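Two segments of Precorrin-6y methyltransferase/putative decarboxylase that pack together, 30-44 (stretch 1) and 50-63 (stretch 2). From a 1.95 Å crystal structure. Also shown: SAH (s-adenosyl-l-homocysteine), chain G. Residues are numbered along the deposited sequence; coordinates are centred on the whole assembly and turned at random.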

# COMPACT_ATOMS: atom_id res chain seq x y z
N GLU A 30 14.07 -18.22 9.43
CA GLU A 30 15.32 -18.90 9.09
C GLU A 30 15.28 -20.33 9.63
O GLU A 30 16.08 -20.71 10.49
CB GLU A 30 16.51 -18.17 9.69
CG GLU A 30 16.53 -16.68 9.42
CD GLU A 30 17.68 -16.00 10.13
OE1 GLU A 30 17.57 -15.77 11.36
OE2 GLU A 30 18.70 -15.70 9.45
N PRO A 31 14.35 -21.15 9.12
CA PRO A 31 14.19 -22.54 9.54
C PRO A 31 15.42 -23.41 9.33
O PRO A 31 15.99 -23.44 8.23
CB PRO A 31 13.02 -23.04 8.69
CG PRO A 31 12.29 -21.77 8.32
CD PRO A 31 13.42 -20.83 8.02
N GLY A 32 15.82 -24.13 10.38
CA GLY A 32 16.96 -25.02 10.30
C GLY A 32 16.49 -26.45 10.56
O GLY A 32 15.56 -26.66 11.35
N LYS A 33 17.15 -27.42 9.94
CA LYS A 33 16.77 -28.81 10.11
C LYS A 33 16.83 -29.37 11.53
O LYS A 33 16.29 -30.43 11.79
CB LYS A 33 17.58 -29.68 9.16
CG LYS A 33 17.13 -29.57 7.70
CD LYS A 33 17.93 -30.53 6.84
CE LYS A 33 17.38 -30.64 5.42
NZ LYS A 33 17.90 -31.88 4.76
N ASN A 34 17.49 -28.66 12.44
CA ASN A 34 17.59 -29.12 13.82
C ASN A 34 16.78 -28.22 14.75
O ASN A 34 16.96 -28.25 15.97
CB ASN A 34 19.05 -29.12 14.30
CG ASN A 34 19.92 -30.06 13.50
OD1 ASN A 34 19.43 -31.00 12.86
ND2 ASN A 34 21.23 -29.80 13.51
N ASP A 35 15.91 -27.40 14.16
CA ASP A 35 15.09 -26.49 14.93
C ASP A 35 13.79 -27.11 15.37
O ASP A 35 13.23 -27.97 14.69
CB ASP A 35 14.78 -25.22 14.12
CG ASP A 35 15.94 -24.26 14.07
OD1 ASP A 35 16.79 -24.31 14.98
OD2 ASP A 35 16.00 -23.42 13.12
N VAL A 36 13.32 -26.65 16.53
CA VAL A 36 12.07 -27.10 17.11
C VAL A 36 11.19 -25.85 17.03
O VAL A 36 11.56 -24.81 17.55
CB VAL A 36 12.23 -27.52 18.59
CG1 VAL A 36 10.88 -27.89 19.19
CG2 VAL A 36 13.20 -28.68 18.70
N ALA A 37 10.06 -25.94 16.34
CA ALA A 37 9.21 -24.79 16.19
C ALA A 37 7.83 -25.01 16.74
O ALA A 37 7.38 -26.14 16.88
CB ALA A 37 9.12 -24.42 14.72
N VAL A 38 7.16 -23.91 17.08
CA VAL A 38 5.78 -23.97 17.57
C VAL A 38 4.97 -22.96 16.77
O VAL A 38 5.41 -21.84 16.53
CB VAL A 38 5.64 -23.69 19.10
CG1 VAL A 38 6.09 -22.29 19.44
CG2 VAL A 38 4.20 -23.88 19.53
N ASP A 39 3.82 -23.40 16.26
CA ASP A 39 2.92 -22.55 15.51
C ASP A 39 1.67 -22.37 16.35
O ASP A 39 0.83 -23.27 16.44
CB ASP A 39 2.59 -23.18 14.15
CG ASP A 39 1.69 -22.29 13.28
OD1 ASP A 39 1.60 -21.08 13.53
OD2 ASP A 39 1.06 -22.81 12.35
N VAL A 40 1.59 -21.24 17.05
CA VAL A 40 0.46 -20.93 17.91
C VAL A 40 -0.70 -20.43 17.05
O VAL A 40 -0.63 -19.34 16.45
CB VAL A 40 0.84 -19.88 18.97
CG1 VAL A 40 -0.34 -19.56 19.87
CG2 VAL A 40 2.02 -20.36 19.79
N GLY A 41 -1.78 -21.22 16.99
CA GLY A 41 -2.93 -20.86 16.18
C GLY A 41 -2.64 -21.27 14.76
O GLY A 41 -2.52 -20.43 13.88
N CYS A 42 -2.53 -22.57 14.53
CA CYS A 42 -2.22 -23.06 13.20
C CYS A 42 -3.27 -22.87 12.11
O CYS A 42 -2.94 -22.94 10.93
CB CYS A 42 -1.74 -24.51 13.24
SG CYS A 42 -2.88 -25.71 13.91
N GLY A 43 -4.52 -22.61 12.51
CA GLY A 43 -5.60 -22.39 11.56
C GLY A 43 -5.71 -23.44 10.46
O GLY A 43 -5.88 -24.61 10.75
N THR A 44 -5.63 -22.99 9.20
CA THR A 44 -5.69 -23.86 8.03
C THR A 44 -4.39 -24.67 7.83
O THR A 44 -4.38 -25.69 7.14
CB THR A 44 -6.01 -23.02 6.77
OG1 THR A 44 -7.25 -22.34 6.96
CG2 THR A 44 -6.12 -23.88 5.53
N GLU A 50 4.75 -25.21 5.93
CA GLU A 50 6.06 -24.69 5.53
C GLU A 50 7.14 -25.04 6.54
O GLU A 50 8.26 -25.41 6.16
CB GLU A 50 6.00 -23.17 5.35
CG GLU A 50 4.95 -22.70 4.34
CD GLU A 50 5.14 -23.29 2.95
OE1 GLU A 50 6.25 -23.72 2.60
OE2 GLU A 50 4.16 -23.30 2.18
N LEU A 51 6.81 -24.92 7.83
CA LEU A 51 7.75 -25.27 8.90
C LEU A 51 8.00 -26.78 8.91
O LEU A 51 9.14 -27.22 9.12
CB LEU A 51 7.21 -24.84 10.25
CG LEU A 51 7.24 -23.35 10.58
CD1 LEU A 51 6.50 -23.14 11.89
CD2 LEU A 51 8.69 -22.87 10.65
N ALA A 52 6.94 -27.55 8.67
CA ALA A 52 7.03 -29.01 8.65
C ALA A 52 8.15 -29.53 7.76
O ALA A 52 8.95 -30.39 8.16
CB ALA A 52 5.69 -29.61 8.22
N GLY A 53 8.25 -28.99 6.55
CA GLY A 53 9.28 -29.43 5.63
C GLY A 53 10.65 -28.81 5.82
O GLY A 53 11.53 -29.07 5.01
N ARG A 54 10.86 -28.03 6.88
CA ARG A 54 12.16 -27.38 7.07
C ARG A 54 12.82 -27.57 8.43
O ARG A 54 14.04 -27.40 8.55
CB ARG A 54 12.07 -25.89 6.76
CG ARG A 54 11.66 -25.62 5.33
CD ARG A 54 11.59 -24.17 5.03
NE ARG A 54 10.89 -23.96 3.78
CZ ARG A 54 10.67 -22.77 3.22
NH1 ARG A 54 11.09 -21.67 3.82
NH2 ARG A 54 10.07 -22.71 2.04
N VAL A 55 12.04 -27.91 9.44
CA VAL A 55 12.59 -28.09 10.78
C VAL A 55 12.48 -29.54 11.26
O VAL A 55 11.94 -30.41 10.56
CB VAL A 55 11.95 -27.10 11.82
CG1 VAL A 55 12.15 -25.68 11.37
CG2 VAL A 55 10.49 -27.39 12.02
N ARG A 56 13.01 -29.80 12.45
CA ARG A 56 13.00 -31.15 13.02
C ARG A 56 11.62 -31.53 13.58
O ARG A 56 11.08 -32.56 13.22
CB ARG A 56 14.09 -31.26 14.10
CG ARG A 56 14.21 -32.63 14.80
CD ARG A 56 15.48 -32.73 15.64
NE ARG A 56 15.82 -31.45 16.28
CZ ARG A 56 16.38 -31.31 17.48
NH1 ARG A 56 16.69 -32.37 18.21
NH2 ARG A 56 16.63 -30.08 17.95
N ARG A 57 11.06 -30.69 14.44
CA ARG A 57 9.76 -30.95 15.04
C ARG A 57 8.94 -29.66 15.12
O ARG A 57 9.47 -28.60 15.46
CB ARG A 57 9.96 -31.57 16.44
CG ARG A 57 8.70 -31.72 17.30
CD ARG A 57 7.68 -32.73 16.76
NE ARG A 57 8.15 -34.13 16.82
CZ ARG A 57 7.52 -35.17 16.27
NH1 ARG A 57 6.38 -35.01 15.61
NH2 ARG A 57 8.04 -36.39 16.37
N VAL A 58 7.66 -29.75 14.76
CA VAL A 58 6.77 -28.61 14.80
C VAL A 58 5.62 -28.96 15.72
O VAL A 58 5.12 -30.07 15.67
CB VAL A 58 6.16 -28.27 13.40
CG1 VAL A 58 5.31 -27.01 13.48
CG2 VAL A 58 7.23 -28.08 12.36
N TYR A 59 5.25 -28.03 16.59
CA TYR A 59 4.12 -28.19 17.50
C TYR A 59 3.05 -27.21 17.03
O TYR A 59 3.24 -26.00 17.14
CB TYR A 59 4.54 -27.86 18.93
CG TYR A 59 5.49 -28.86 19.53
CD1 TYR A 59 6.87 -28.69 19.40
CD2 TYR A 59 5.01 -30.00 20.17
CE1 TYR A 59 7.75 -29.65 19.89
CE2 TYR A 59 5.88 -30.97 20.67
CZ TYR A 59 7.24 -30.79 20.52
OH TYR A 59 8.10 -31.75 20.99
N ALA A 60 1.96 -27.71 16.46
CA ALA A 60 0.87 -26.88 15.96
C ALA A 60 -0.30 -26.87 16.94
O ALA A 60 -0.94 -27.88 17.18
CB ALA A 60 0.42 -27.37 14.60
N ILE A 61 -0.61 -25.69 17.47
CA ILE A 61 -1.66 -25.53 18.46
C ILE A 61 -2.86 -24.75 17.92
O ILE A 61 -2.68 -23.82 17.13
CB ILE A 61 -1.11 -24.73 19.66
CG1 ILE A 61 0.12 -25.41 20.25
CG2 ILE A 61 -2.17 -24.52 20.70
CD1 ILE A 61 0.88 -24.53 21.21
N ASP A 62 -4.06 -25.11 18.39
CA ASP A 62 -5.28 -24.40 18.02
C ASP A 62 -6.47 -24.75 18.92
O ASP A 62 -6.66 -25.91 19.29
CB ASP A 62 -5.66 -24.65 16.56
CG ASP A 62 -6.39 -23.47 15.95
OD1 ASP A 62 -7.50 -23.15 16.42
OD2 ASP A 62 -5.84 -22.85 15.01
N ARG A 63 -7.24 -23.73 19.29
CA ARG A 63 -8.44 -23.87 20.12
C ARG A 63 -9.49 -24.65 19.33
O ARG A 63 -10.22 -25.47 19.87
CB ARG A 63 -9.08 -22.50 20.38
CG ARG A 63 -8.34 -21.53 21.23
CD ARG A 63 -9.14 -20.24 21.30
NE ARG A 63 -8.50 -19.28 22.20
CZ ARG A 63 -9.11 -18.22 22.72
NH1 ARG A 63 -10.38 -17.96 22.45
NH2 ARG A 63 -8.44 -17.39 23.52
N SAH G . -1.64 -18.90 9.95
CA SAH G . -2.70 -19.88 9.67
CB SAH G . -4.10 -19.30 10.01
CG SAH G . -4.26 -18.92 11.51
SD SAH G . -5.86 -18.28 12.01
C SAH G . -2.62 -20.28 8.21
O SAH G . -1.72 -19.76 7.52
OXT SAH G . -3.44 -21.11 7.77
C5' SAH G . -5.62 -18.01 13.75
C4' SAH G . -5.86 -19.24 14.56
O4' SAH G . -5.65 -18.81 15.92
C3' SAH G . -7.34 -19.86 14.51
O3' SAH G . -7.51 -21.20 13.95
C2' SAH G . -7.74 -19.71 16.00
O2' SAH G . -8.70 -20.64 16.53
C1' SAH G . -6.38 -19.74 16.67
N9 SAH G . -6.24 -19.22 18.02
C8 SAH G . -6.54 -17.91 18.48
N7 SAH G . -6.27 -17.78 19.74
C5 SAH G . -5.79 -19.04 20.16
C6 SAH G . -5.34 -19.54 21.40
N6 SAH G . -5.30 -18.79 22.50
N1 SAH G . -4.92 -20.84 21.48
C2 SAH G . -4.97 -21.58 20.37
N3 SAH G . -5.36 -21.22 19.17
C4 SAH G . -5.77 -19.93 19.11

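Parallel β-strands joined by a helical connection illustrate a general principle: the side chains on the two sheet faces form separate apolar clusters, while the backbone ladder between them fixes the register. In this methyltransferase, strand 36-40 runs alongside strand 57-62, their axes 14° apart and 4.5 Å at closest approach.

On one face, Ala 37 packs against the helix-borne Leu 51 and the following Val 55: Ala 37 CB lies 4.1 Å from Leu 51 CD1 and 4.2 Å from Val 55 CG2. Pro 31 extends this cluster, its CB 3.9 Å from Val 55 CG1 and 3.6 Å from Arg 54 CB. Further along, Cys 42 SG packs 3.8 Å from Ala 60 CB. The other face carries Val 36, Val 38, Tyr 59 and Ile 61. Val 36 CG1 meets the edge of the Tyr 59 ring at CE1, 3.7 Å away, and Val 38 CG2 touches both Tyr 59 CB, at 4.0 Å, and Ile 61 CD1, at 3.8 Å.

Between these faces the backbone shows the alternation expected of a parallel pair, in which one strand donates and accepts through every second residue. Ala 37 N donates to Arg 57 O (2.9 Å) and Ala 37 O accepts from Tyr 59 N (2.9 Å); Asp 39 N then donates to Tyr 59 O (2.8 Å) and Asp 39 O accepts from Ile 61 N (3.0 Å). Intervening residues contribute CA-H...O contacts, such as Val 38 CA to Tyr 59 O at 3.3 Å.

At one end, the type I turn from Gly 32 to Asp 35 brings two carbonyls to Arg 56. Its backbone N donates to Asp 35 O at 2.9 Å, and its side chain, t at chi1 and chi2 but bent at chi3 (36°), brings NH2 to Asn 34 O at 2.7 Å, near the guanidinium plane. Arg 57 N adds only a weak bond to Asp 35 O, at 3.5 Å.

The opposite end converts the ladder into a ligand site. Ile 61 O accepts from both Gly 41 N (2.8 Å) and Cys 42 N (2.9 Å), and the every-second-residue pattern gives way there to two successive donors on one carbonyl. Asp 62 OD2 then accepts from Gly 43 N at 2.8 Å and from SAH O3' at 2.6 Å, while OD1 of Asp 62 takes SAH O2' at 2.8 Å. Gly 41 and Gly 43 both have positive phi, and a CB on either would clash with SAH.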